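Local coordinates for 3-hydroxyisobutyrate dehydrogenase family protein (Geobacter sulfurreducens, PDB 3PDU) that reduces succinic semialdehyde to gamma-hydroxybutyrate, probably with NADPH as the hydride donor, as a member of the beta-hydroxyacid dehydrogenase family, at residues D26-N31 against R46-P51; G5-G10 against D59-M64. All coordinates share one frame; numbering follows the deposited sequence.

Both contacts belong to the Rossmann-type half of one mixed sheet, with their centres about 8 Å apart. Across that sheet the strands run 46-47, 27-30, 4-7, 60-63, all parallel, so contact 1 joins the outer pair at one edge and contact 2 the inner pair. Along the chain the order is 5-10, 26-31, 46-51, 59-64: contact 2 closes around contact 1. Neighbouring strands 27-30 and 4-7 are tied by probable hydrogen bonds, Phe6 N to Thr28 O and, past their ends, Leu9 N to Asn31 OD1. These ends together form part of the NADP site: contact 1 meets the adenosine 2'-phosphate, ribose O3B and adenine, contact 2 the diphosphate and the nicotinamide ribose.

Contact 1 (D26-N31 against R46-P51); sequences DVTVWN and RQASSP. With NAP (NADP nicotinamide-adenine-dinucleotide phosphate), chain I.
Val27, Val29, Arg46 and Ala48 join strand 27-30 to strand 46-47 as neighbouring parallel strands of a beta-alpha-beta unit, with helix 38-43 between them, at the edge of the Rossmann-type sheet. Three backbone bonds hold the pair: Arg46 N to Val27 O, Val29 N to Arg46 O at 2.8 Å, and Ala48 N to Val29 O. Beside them Thr28 CG2 meets Ala48 CB at 3.6 Å; a small alanine suits the spot, where Val54 of helix 51-57 packs on both.

Trp30 carries the apolar part. Its CG stands anti to the backbone N (chi1 172°), which swings the indole toward loop 48-50 and Pro51. Pro51 CG lies 3.8 Å from the centroid of the six-membered ring, almost on its normal, and Ser50 CA adds a second CH-pi contact over the five-membered ring. A rigid proline suits the first turn of helix 51-57, while Ser50 OG caps that helix at Glu53 N. Near the indole plane, Trp30 CH2 lies 3.9 Å from NADP C2A. Replacing Trp30 by an alanine is likely to strip Pro51 of its aromatic partner and leave a gap at the adenine edge.

Beyond the strand pairing, polar groups reach cofactor and water. Asn31 faces NADP, not 46-51; its amide donates through ND2 to phosphate O3X and Asn33 O while OD1 accepts from ribose O3B and Leu9 N. Trp30 NE1 donates to a water 2.9 Å away, which in turn donates to Ser49 O.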
ATOM      1  N   ASP A  26     -26.169  11.833  40.369  1.00 20.16           N
ATOM      2  CA  ASP A  26     -26.150  13.298  40.303  1.00 20.41           C
ATOM      3  C   ASP A  26     -25.074  13.670  39.287  1.00 23.21           C
ATOM      4  O   ASP A  26     -23.885  13.477  39.548  1.00 19.71           O
ATOM      5  CB  ASP A  26     -25.793  13.829  41.704  1.00 24.65           C
ATOM      6  CG  ASP A  26     -25.719  15.351  41.785  1.00 33.63           C
ATOM      7  OD1 ASP A  26     -25.449  16.027  40.775  1.00 29.86           O
ATOM      8  OD2 ASP A  26     -25.906  15.874  42.900  1.00 34.15           O
ATOM      9  N   VAL A  27     -25.486  14.178  38.124  1.00 18.22           N
ATOM     10  CA  VAL A  27     -24.552  14.405  37.020  1.00 17.37           C
ATOM     11  C   VAL A  27     -24.485  15.886  36.640  1.00 22.79           C
ATOM     12  O   VAL A  27     -25.515  16.539  36.472  1.00 19.28           O
ATOM     13  CB  VAL A  27     -24.919  13.562  35.756  1.00 20.32           C
ATOM     14  CG1 VAL A  27     -23.879  13.753  34.650  1.00 23.77           C
ATOM     15  CG2 VAL A  27     -25.040  12.068  36.107  1.00 21.02           C
ATOM     16  N   THR A  28     -23.265  16.399  36.512  1.00 16.25           N
ATOM     17  CA  THR A  28     -23.031  17.742  36.001  1.00 19.99           C
ATOM     18  C   THR A  28     -22.363  17.641  34.630  1.00 19.63           C
ATOM     19  O   THR A  28     -21.366  16.939  34.480  1.00 20.43           O
ATOM     20  CB  THR A  28     -22.120  18.517  36.953  1.00 17.88           C
ATOM     21  OG1 THR A  28     -22.745  18.601  38.235  1.00 19.84           O
ATOM     22  CG2 THR A  28     -21.873  19.934  36.439  1.00 23.92           C
ATOM     23  N   VAL A  29     -22.902  18.339  33.630  1.00 16.93           N
ATOM     24  CA  VAL A  29     -22.381  18.215  32.270  1.00 17.31           C
ATOM     25  C   VAL A  29     -21.804  19.516  31.724  1.00 20.74           C
ATOM     26  O   VAL A  29     -22.182  20.617  32.135  1.00 21.96           O
ATOM     27  CB  VAL A  29     -23.458  17.699  31.270  1.00 16.69           C
ATOM     28  CG1 VAL A  29     -24.003  16.348  31.712  1.00 15.27           C
ATOM     29  CG2 VAL A  29     -24.603  18.719  31.133  1.00 17.56           C
ATOM     30  N   TRP A  30     -20.873  19.364  30.791  1.00 18.36           N
ATOM     31  CA  TRP A  30     -20.344  20.483  30.026  1.00 21.64           C
ATOM     32  C   TRP A  30     -20.045  20.017  28.609  1.00 19.93           C
ATOM     33  O   TRP A  30     -19.675  18.859  28.386  1.00 19.84           O
ATOM     34  CB  TRP A  30     -19.077  21.048  30.684  1.00 20.30           C
ATOM     35  CG  TRP A  30     -18.369  22.081  29.840  1.00 19.28           C
ATOM     36  CD1 TRP A  30     -18.595  23.424  29.833  1.00 18.88           C
ATOM     37  CD2 TRP A  30     -17.329  21.842  28.873  1.00 21.22           C
ATOM     38  NE1 TRP A  30     -17.759  24.042  28.916  1.00 18.71           N
ATOM     39  CE2 TRP A  30     -16.974  23.092  28.319  1.00 24.48           C
ATOM     40  CE3 TRP A  30     -16.666  20.691  28.423  1.00 22.24           C
ATOM     41  CZ2 TRP A  30     -15.982  23.227  27.340  1.00 25.91           C
ATOM     42  CZ3 TRP A  30     -15.675  20.830  27.444  1.00 22.11           C
ATOM     43  CH2 TRP A  30     -15.346  22.088  26.919  1.00 21.80           C
ATOM     44  N   ASN A  31     -20.238  20.915  27.650  1.00 19.51           N
ATOM     45  CA  ASN A  31     -19.834  20.684  26.268  1.00 20.19           C
ATOM     46  C   ASN A  31     -19.403  22.007  25.666  1.00 21.01           C
ATOM     47  O   ASN A  31     -20.033  23.034  25.922  1.00 19.20           O
ATOM     48  CB  ASN A  31     -20.984  20.111  25.433  1.00 22.47           C
ATOM     49  CG  ASN A  31     -20.518  19.568  24.083  1.00 20.40           C
ATOM     50  OD1 ASN A  31     -19.772  18.593  24.031  1.00 19.65           O
ATOM     51  ND2 ASN A  31     -20.970  20.185  22.988  1.00 18.57           N
ATOM     52  N   ARG A  46     -27.194  18.771  35.736  1.00 20.97           N
ATOM     53  CA  ARG A  46     -26.918  20.203  35.905  1.00 24.24           C
ATOM     54  C   ARG A  46     -25.909  20.657  34.861  1.00 19.62           C
ATOM     55  O   ARG A  46     -24.967  19.937  34.567  1.00 22.24           O
ATOM     56  CB  ARG A  46     -26.302  20.475  37.276  1.00 35.63           C
ATOM     57  CG  ARG A  46     -27.283  20.596  38.428  1.00 63.16           C
ATOM     58  CD  ARG A  46     -26.543  21.048  39.682  1.00 78.03           C
ATOM     59  NE  ARG A  46     -25.312  21.763  39.345  1.00 86.31           N
ATOM     60  CZ  ARG A  46     -25.234  23.074  39.128  1.00 91.93           C
ATOM     61  NH1 ARG A  46     -26.319  23.833  39.215  1.00 93.49           N
ATOM     62  NH2 ARG A  46     -24.066  23.627  38.823  1.00 93.89           N
ATOM     63  N   GLN A  47     -26.087  21.856  34.311  1.00 23.77           N
ATOM     64  CA  GLN A  47     -25.126  22.378  33.341  1.00 23.22           C
ATOM     65  C   GLN A  47     -24.057  23.200  34.051  1.00 23.44           C
ATOM     66  O   GLN A  47     -24.371  23.987  34.939  1.00 28.19           O
ATOM     67  CB  GLN A  47     -25.827  23.246  32.294  1.00 20.48           C
ATOM     68  CG  GLN A  47     -24.904  23.723  31.172  1.00 26.92           C
ATOM     69  CD  GLN A  47     -25.646  24.528  30.136  1.00 36.15           C
ATOM     70  OE1 GLN A  47     -26.862  24.722  30.240  1.00 29.50           O
ATOM     71  NE2 GLN A  47     -24.925  25.011  29.129  1.00 31.76           N
ATOM     72  N   ALA A  48     -22.799  23.024  33.648  1.00 20.39           N
ATOM     73  CA  ALA A  48     -21.696  23.837  34.176  1.00 20.43           C
ATOM     74  C   ALA A  48     -21.070  24.687  33.079  1.00 20.93           C
ATOM     75  O   ALA A  48     -21.254  24.416  31.899  1.00 27.11           O
ATOM     76  CB  ALA A  48     -20.634  22.946  34.827  1.00 21.07           C
ATOM     77  N   SER A  49     -20.310  25.705  33.475  1.00 24.69           N
ATOM     78  CA  SER A  49     -19.742  26.661  32.523  1.00 22.50           C
ATOM     79  C   SER A  49     -18.350  26.312  31.999  1.00 22.68           C
ATOM     80  O   SER A  49     -17.915  26.887  31.008  1.00 27.52           O
ATOM     81  CB  SER A  49     -19.706  28.064  33.145  1.00 27.63           C
ATOM     82  OG  SER A  49     -21.022  28.528  33.393  1.00 46.35           O
ATOM     83  N   SER A  50     -17.647  25.388  32.656  1.00 22.97           N
ATOM     84  CA  SER A  50     -16.316  24.991  32.201  1.00 21.74           C
ATOM     85  C   SER A  50     -15.883  23.648  32.772  1.00 22.10           C
ATOM     86  O   SER A  50     -16.446  23.162  33.764  1.00 22.88           O
ATOM     87  CB  SER A  50     -15.279  26.048  32.598  1.00 22.01           C
ATOM     88  OG  SER A  50     -15.132  26.062  34.008  1.00 24.42           O
ATOM     89  N   PRO A  51     -14.867  23.039  32.154  1.00 21.23           N
ATOM     90  CA  PRO A  51     -14.324  21.801  32.718  1.00 23.55           C
ATOM     91  C   PRO A  51     -13.809  22.031  34.142  1.00 23.08           C
ATOM     92  O   PRO A  51     -13.967  21.162  34.999  1.00 21.55           O
ATOM     93  CB  PRO A  51     -13.170  21.463  31.761  1.00 21.21           C
ATOM     94  CG  PRO A  51     -13.579  22.101  30.460  1.00 23.18           C
ATOM     95  CD  PRO A  51     -14.243  23.387  30.862  1.00 19.39           C
TER
HETATM   96  PA  NAP I 301     -18.178  13.399  18.246  1.00 23.05           P
HETATM   97  O1A NAP I 301     -17.487  13.979  17.081  1.00 21.29           O
HETATM   98  O2A NAP I 301     -19.630  13.242  18.059  1.00 22.17           O
HETATM   99  O5B NAP I 301     -17.878  14.230  19.574  1.00 21.12           O
HETATM  100  C5B NAP I 301     -16.632  14.795  19.890  1.00 20.90           C
HETATM  101  C4B NAP I 301     -16.792  15.559  21.205  1.00 17.54           C
HETATM  102  O4B NAP I 301     -15.570  16.223  21.500  1.00 20.01           O
HETATM  103  C3B NAP I 301     -17.868  16.652  21.140  1.00 21.66           C
HETATM  104  O3B NAP I 301     -18.424  16.785  22.436  1.00 21.08           O
HETATM  105  C2B NAP I 301     -17.062  17.901  20.826  1.00 17.60           C
HETATM  106  O2B NAP I 301     -17.593  19.118  21.288  1.00 21.47           O
HETATM  107  C1B NAP I 301     -15.810  17.600  21.623  1.00 16.23           C
HETATM  108  N9A NAP I 301     -14.645  18.363  21.164  1.00 22.27           N
HETATM  109  C8A NAP I 301     -13.968  18.255  19.979  1.00 22.05           C
HETATM  110  N7A NAP I 301     -12.950  19.156  20.009  1.00 18.40           N
HETATM  111  C5A NAP I 301     -12.967  19.807  21.190  1.00 19.05           C
HETATM  112  C6A NAP I 301     -12.160  20.797  21.732  1.00 21.86           C
HETATM  113  N6A NAP I 301     -11.118  21.277  21.042  1.00 21.73           N
HETATM  114  N1A NAP I 301     -12.454  21.271  22.989  1.00 21.65           N
HETATM  115  C2A NAP I 301     -13.522  20.768  23.706  1.00 20.32           C
HETATM  116  N3A NAP I 301     -14.317  19.783  23.160  1.00 19.87           N
HETATM  117  C4A NAP I 301     -14.038  19.317  21.922  1.00 19.96           C
HETATM  118  O3  NAP I 301     -17.425  12.014  18.525  1.00 22.97           O
HETATM  119  PN  NAP I 301     -17.841  10.665  19.277  1.00 19.45           P
HETATM  120  O1N NAP I 301     -18.222   9.680  18.250  1.00 25.96           O
HETATM  121  O2N NAP I 301     -18.707  11.012  20.433  1.00 17.42           O
HETATM  122  O5D NAP I 301     -16.370  10.273  19.794  1.00 24.54           O
HETATM  123  C5D NAP I 301     -15.840  10.697  21.031  1.00 20.82           C
HETATM  124  C4D NAP I 301     -14.631   9.812  21.303  1.00 21.78           C
HETATM  125  O4D NAP I 301     -15.049   8.466  21.420  1.00 21.11           O
HETATM  126  C3D NAP I 301     -13.658   9.837  20.129  1.00 18.53           C
HETATM  127  O3D NAP I 301     -12.347   9.682  20.650  1.00 20.04           O
HETATM  128  C2D NAP I 301     -14.005   8.599  19.327  1.00 21.31           C
HETATM  129  O2D NAP I 301     -12.910   8.113  18.564  1.00 19.17           O
HETATM  130  C1D NAP I 301     -14.363   7.669  20.479  1.00 20.92           C
HETATM  131  N1N NAP I 301     -15.231   6.537  20.153  1.00 22.84           N
HETATM  132  C2N NAP I 301     -16.284   6.679  19.291  1.00 15.83           C
HETATM  133  C3N NAP I 301     -17.114   5.585  19.021  1.00 23.48           C
HETATM  134  C7N NAP I 301     -18.303   5.714  18.097  1.00 22.14           C
HETATM  135  O7N NAP I 301     -18.851   4.545  17.571  1.00 27.36           O
HETATM  136  N7N NAP I 301     -18.813   6.903  17.761  1.00 20.85           N
HETATM  137  C4N NAP I 301     -16.858   4.366  19.644  1.00 23.83           C
HETATM  138  C5N NAP I 301     -15.796   4.236  20.539  1.00 23.14           C
HETATM  139  C6N NAP I 301     -14.994   5.342  20.796  1.00 27.40           C
HETATM  140  P2B NAP I 301     -18.530  20.007  20.325  1.00 23.61           P
HETATM  141  O1X NAP I 301     -18.361  21.413  20.821  1.00 20.56           O
HETATM  142  O2X NAP I 301     -18.076  19.838  18.891  1.00 22.06           O
HETATM  143  O3X NAP I 301     -19.953  19.546  20.442  1.00 21.11           O
HETATM  144  O   HOH W   1     -17.274  26.758  27.895  1.00 40.58           O

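Contact 2 (G5-G10 against D59-M64); sequences GFLGLG and DITIAM. With NAP (NADP nicotinamide-adenine-dinucleotide phosphate), chain I.
With chi1 at -156°, Phe6 turns its ring away from its own amide, and Ile62 likewise carries its CG2 branch opposite its backbone N. The two side chains cross at a slant, and Phe6 CE1 reaches Ile62 CG2 at 3.6 Å. Met64 CB approaches the CE2 end of the ring, 3.9 Å from Phe6 CE2, the Phe6 and Met64 side chains lying alongside each other and pointing the same way. Ile62 O sits over one face of the phenyl, displaced toward its rim. Met16 and Ala17 of helix 13-23 also touch Phe6, and a large flat apolar residue fits between sheet and helix.

Gly5 and Leu7 pair in parallel register with strand 60-63, two central strands of the Rossmann fold: Gly5 N donates to Ile60 O, Ile62 N to Gly5 O, Leu7 N to Ile62 O and Met64 N to Leu7 O. At Gly5 the strands draw to 4.0 Å between Gly5 CA and Thr61 CA, and a beta carbon there would strike Thr61 OG1. Leu7 CG packs on Thr61 CG2 at 3.8 Å, facing Val54 of helix 51-57.

Gly8 and Gly10 are consistent with the GxGxxG pattern of this fold. Gly8 has a positive phi (99°), and a side chain would clash with Met64 O; at Gly10 one would run into NADP O5B. The bend of Met64 at chi2 (54°) carries its CE to 3.2 Å from NADP O4D, in the nicotinamide ribose. One water accepts from Gly10 N and donates to Met64 O and, at 2.6 Å, to NADP O2N of the diphosphate.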
ATOM      1  N   GLY A   5     -19.283  14.098  37.059  1.00 18.58           N
ATOM      2  CA  GLY A   5     -19.155  15.108  36.017  1.00 16.43           C
ATOM      3  C   GLY A   5     -19.008  14.420  34.667  1.00 18.39           C
ATOM      4  O   GLY A   5     -18.562  13.276  34.592  1.00 18.74           O
ATOM      5  N   PHE A   6     -19.390  15.110  33.601  1.00 16.56           N
ATOM      6  CA  PHE A   6     -19.249  14.568  32.258  1.00 14.78           C
ATOM      7  C   PHE A   6     -18.955  15.680  31.245  1.00 21.63           C
ATOM      8  O   PHE A   6     -19.733  16.634  31.096  1.00 19.45           O
ATOM      9  CB  PHE A   6     -20.501  13.775  31.854  1.00 17.08           C
ATOM     10  CG  PHE A   6     -20.237  12.742  30.799  1.00 18.93           C
ATOM     11  CD1 PHE A   6     -20.263  11.388  31.113  1.00 16.61           C
ATOM     12  CD2 PHE A   6     -19.935  13.127  29.499  1.00 18.99           C
ATOM     13  CE1 PHE A   6     -20.018  10.432  30.139  1.00 17.37           C
ATOM     14  CE2 PHE A   6     -19.669  12.176  28.525  1.00 17.85           C
ATOM     15  CZ  PHE A   6     -19.712  10.826  28.845  1.00 14.23           C
ATOM     16  N   LEU A   7     -17.816  15.557  30.569  1.00 14.56           N
ATOM     17  CA  LEU A   7     -17.354  16.546  29.586  1.00 15.48           C
ATOM     18  C   LEU A   7     -17.375  15.939  28.190  1.00 21.52           C
ATOM     19  O   LEU A   7     -16.778  14.884  27.969  1.00 20.29           O
ATOM     20  CB  LEU A   7     -15.915  16.972  29.902  1.00 15.99           C
ATOM     21  CG  LEU A   7     -15.568  17.297  31.356  1.00 19.24           C
ATOM     22  CD1 LEU A   7     -14.082  17.656  31.498  1.00 18.40           C
ATOM     23  CD2 LEU A   7     -16.452  18.428  31.882  1.00 17.07           C
ATOM     24  N   GLY A   8     -18.047  16.595  27.247  1.00 16.81           N
ATOM     25  CA  GLY A   8     -18.061  16.113  25.872  1.00 15.52           C
ATOM     26  C   GLY A   8     -19.327  15.328  25.581  1.00 18.47           C
ATOM     27  O   GLY A   8     -19.409  14.130  25.852  1.00 20.46           O
ATOM     28  N   LEU A   9     -20.332  16.010  25.050  1.00 14.67           N
ATOM     29  CA  LEU A   9     -21.628  15.388  24.796  1.00 14.81           C
ATOM     30  C   LEU A   9     -21.801  15.200  23.302  1.00 20.10           C
ATOM     31  O   LEU A   9     -22.620  15.864  22.670  1.00 24.32           O
ATOM     32  CB  LEU A   9     -22.756  16.271  25.356  1.00 16.58           C
ATOM     33  CG  LEU A   9     -22.631  16.496  26.871  1.00 19.66           C
ATOM     34  CD1 LEU A   9     -23.656  17.526  27.357  1.00 22.10           C
ATOM     35  CD2 LEU A   9     -22.767  15.179  27.638  1.00 20.44           C
ATOM     36  N   GLY A  10     -21.009  14.302  22.738  1.00 17.59           N
ATOM     37  CA  GLY A  10     -21.072  14.038  21.315  1.00 16.01           C
ATOM     38  C   GLY A  10     -21.925  12.815  21.052  1.00 15.92           C
ATOM     39  O   GLY A  10     -22.811  12.472  21.848  1.00 16.27           O
ATOM     40  N   ASP A  59     -16.998  14.449  42.319  1.00 18.04           N
ATOM     41  CA  ASP A  59     -16.063  13.444  42.832  1.00 24.50           C
ATOM     42  C   ASP A  59     -15.377  12.682  41.709  1.00 20.08           C
ATOM     43  O   ASP A  59     -14.215  12.302  41.826  1.00 22.32           O
ATOM     44  CB  ASP A  59     -16.777  12.455  43.761  1.00 23.52           C
ATOM     45  CG  ASP A  59     -17.306  13.123  45.005  1.00 25.95           C
ATOM     46  OD1 ASP A  59     -16.503  13.743  45.741  1.00 26.43           O
ATOM     47  OD2 ASP A  59     -18.525  13.046  45.235  1.00 25.63           O
ATOM     48  N   ILE A  60     -16.113  12.440  40.629  1.00 20.21           N
ATOM     49  CA  ILE A  60     -15.571  11.709  39.493  1.00 17.74           C
ATOM     50  C   ILE A  60     -16.080  12.348  38.219  1.00 18.41           C
ATOM     51  O   ILE A  60     -17.294  12.442  38.005  1.00 15.69           O
ATOM     52  CB  ILE A  60     -16.003  10.221  39.501  1.00 22.28           C
ATOM     53  CG1 ILE A  60     -15.517   9.514  40.776  1.00 21.22           C
ATOM     54  CG2 ILE A  60     -15.500   9.507  38.244  1.00 17.05           C
ATOM     55  CD1 ILE A  60     -15.886   8.038  40.819  1.00 24.15           C
ATOM     56  N   THR A  61     -15.157  12.804  37.385  1.00 20.10           N
ATOM     57  CA  THR A  61     -15.527  13.412  36.119  1.00 21.04           C
ATOM     58  C   THR A  61     -15.030  12.562  34.970  1.00 18.79           C
ATOM     59  O   THR A  61     -13.859  12.169  34.923  1.00 21.52           O
ATOM     60  CB  THR A  61     -14.943  14.822  35.977  1.00 21.14           C
ATOM     61  OG1 THR A  61     -15.512  15.668  36.984  1.00 19.61           O
ATOM     62  CG2 THR A  61     -15.247  15.393  34.575  1.00 18.19           C
ATOM     63  N   ILE A  62     -15.941  12.278  34.050  1.00 16.41           N
ATOM     64  CA  ILE A  62     -15.645  11.495  32.858  1.00 14.92           C
ATOM     65  C   ILE A  62     -15.577  12.423  31.647  1.00 17.39           C
ATOM     66  O   ILE A  62     -16.336  13.398  31.568  1.00 17.32           O
ATOM     67  CB  ILE A  62     -16.756  10.465  32.642  1.00 19.10           C
ATOM     68  CG1 ILE A  62     -16.719   9.407  33.749  1.00 20.21           C
ATOM     69  CG2 ILE A  62     -16.647   9.815  31.276  1.00 16.90           C
ATOM     70  CD1 ILE A  62     -17.892   8.422  33.670  1.00 24.44           C
ATOM     71  N   ALA A  63     -14.661  12.143  30.721  1.00 17.69           N
ATOM     72  CA  ALA A  63     -14.572  12.915  29.483  1.00 18.34           C
ATOM     73  C   ALA A  63     -14.702  12.007  28.253  1.00 16.71           C
ATOM     74  O   ALA A  63     -14.203  10.887  28.231  1.00 19.29           O
ATOM     75  CB  ALA A  63     -13.255  13.712  29.432  1.00 20.50           C
ATOM     76  N   MET A  64     -15.391  12.489  27.226  1.00 16.57           N
ATOM     77  CA  MET A  64     -15.560  11.697  26.009  1.00 15.27           C
ATOM     78  C   MET A  64     -15.384  12.631  24.817  1.00 19.11           C
ATOM     79  O   MET A  64     -16.356  13.129  24.258  1.00 16.61           O
ATOM     80  CB  MET A  64     -16.934  11.025  25.988  1.00 14.13           C
ATOM     81  CG  MET A  64     -17.082   9.945  24.923  1.00 16.63           C
ATOM     82  SD  MET A  64     -15.761   8.727  25.078  1.00 21.78           S
ATOM     83  CE  MET A  64     -16.387   7.381  24.092  1.00 20.20           C
TER
HETATM   84  PA  NAP I 301     -18.178  13.399  18.246  1.00 23.05           P
HETATM   85  O1A NAP I 301     -17.487  13.979  17.081  1.00 21.29           O
HETATM   86  O2A NAP I 301     -19.630  13.242  18.059  1.00 22.17           O
HETATM   87  O5B NAP I 301     -17.878  14.230  19.574  1.00 21.12           O
HETATM   88  C5B NAP I 301     -16.632  14.795  19.890  1.00 20.90           C
HETATM   89  C4B NAP I 301     -16.792  15.559  21.205  1.00 17.54           C
HETATM   90  O4B NAP I 301     -15.570  16.223  21.500  1.00 20.01           O
HETATM   91  C3B NAP I 301     -17.868  16.652  21.140  1.00 21.66           C
HETATM   92  O3B NAP I 301     -18.424  16.785  22.436  1.00 21.08           O
HETATM   93  C2B NAP I 301     -17.062  17.901  20.826  1.00 17.60           C
HETATM   94  O2B NAP I 301     -17.593  19.118  21.288  1.00 21.47           O
HETATM   95  C1B NAP I 301     -15.810  17.600  21.623  1.00 16.23           C
HETATM   96  N9A NAP I 301     -14.645  18.363  21.164  1.00 22.27           N
HETATM   97  C8A NAP I 301     -13.968  18.255  19.979  1.00 22.05           C
HETATM   98  N7A NAP I 301     -12.950  19.156  20.009  1.00 18.40           N
HETATM   99  C5A NAP I 301     -12.967  19.807  21.190  1.00 19.05           C
HETATM  100  C6A NAP I 301     -12.160  20.797  21.732  1.00 21.86           C
HETATM  101  N6A NAP I 301     -11.118  21.277  21.042  1.00 21.73           N
HETATM  102  N1A NAP I 301     -12.454  21.271  22.989  1.00 21.65           N
HETATM  103  C2A NAP I 301     -13.522  20.768  23.706  1.00 20.32           C
HETATM  104  N3A NAP I 301     -14.317  19.783  23.160  1.00 19.87           N
HETATM  105  C4A NAP I 301     -14.038  19.317  21.922  1.00 19.96           C
HETATM  106  O3  NAP I 301     -17.425  12.014  18.525  1.00 22.97           O
HETATM  107  PN  NAP I 301     -17.841  10.665  19.277  1.00 19.45           P
HETATM  108  O1N NAP I 301     -18.222   9.680  18.250  1.00 25.96           O
HETATM  109  O2N NAP I 301     -18.707  11.012  20.433  1.00 17.42           O
HETATM  110  O5D NAP I 301     -16.370  10.273  19.794  1.00 24.54           O
HETATM  111  C5D NAP I 301     -15.840  10.697  21.031  1.00 20.82           C
HETATM  112  C4D NAP I 301     -14.631   9.812  21.303  1.00 21.78           C
HETATM  113  O4D NAP I 301     -15.049   8.466  21.420  1.00 21.11           O
HETATM  114  C3D NAP I 301     -13.658   9.837  20.129  1.00 18.53           C
HETATM  115  O3D NAP I 301     -12.347   9.682  20.650  1.00 20.04           O
HETATM  116  C2D NAP I 301     -14.005   8.599  19.327  1.00 21.31           C
HETATM  117  O2D NAP I 301     -12.910   8.113  18.564  1.00 19.17           O
HETATM  118  C1D NAP I 301     -14.363   7.669  20.479  1.00 20.92           C
HETATM  119  N1N NAP I 301     -15.231   6.537  20.153  1.00 22.84           N
HETATM  120  C2N NAP I 301     -16.284   6.679  19.291  1.00 15.83           C
HETATM  121  C3N NAP I 301     -17.114   5.585  19.021  1.00 23.48           C
HETATM  122  C7N NAP I 301     -18.303   5.714  18.097  1.00 22.14           C
HETATM  123  O7N NAP I 301     -18.851   4.545  17.571  1.00 27.36           O
HETATM  124  N7N NAP I 301     -18.813   6.903  17.761  1.00 20.85           N
HETATM  125  C4N NAP I 301     -16.858   4.366  19.644  1.00 23.83           C
HETATM  126  C5N NAP I 301     -15.796   4.236  20.539  1.00 23.14           C
HETATM  127  C6N NAP I 301     -14.994   5.342  20.796  1.00 27.40           C
HETATM  128  P2B NAP I 301     -18.530  20.007  20.325  1.00 23.61           P
HETATM  129  O1X NAP I 301     -18.361  21.413  20.821  1.00 20.56           O
HETATM  130  O2X NAP I 301     -18.076  19.838  18.891  1.00 22.06           O
HETATM  131  O3X NAP I 301     -19.953  19.546  20.442  1.00 21.11           O
HETATM  132  O   HOH W   2     -18.785  12.293  22.722  1.00 16.80           O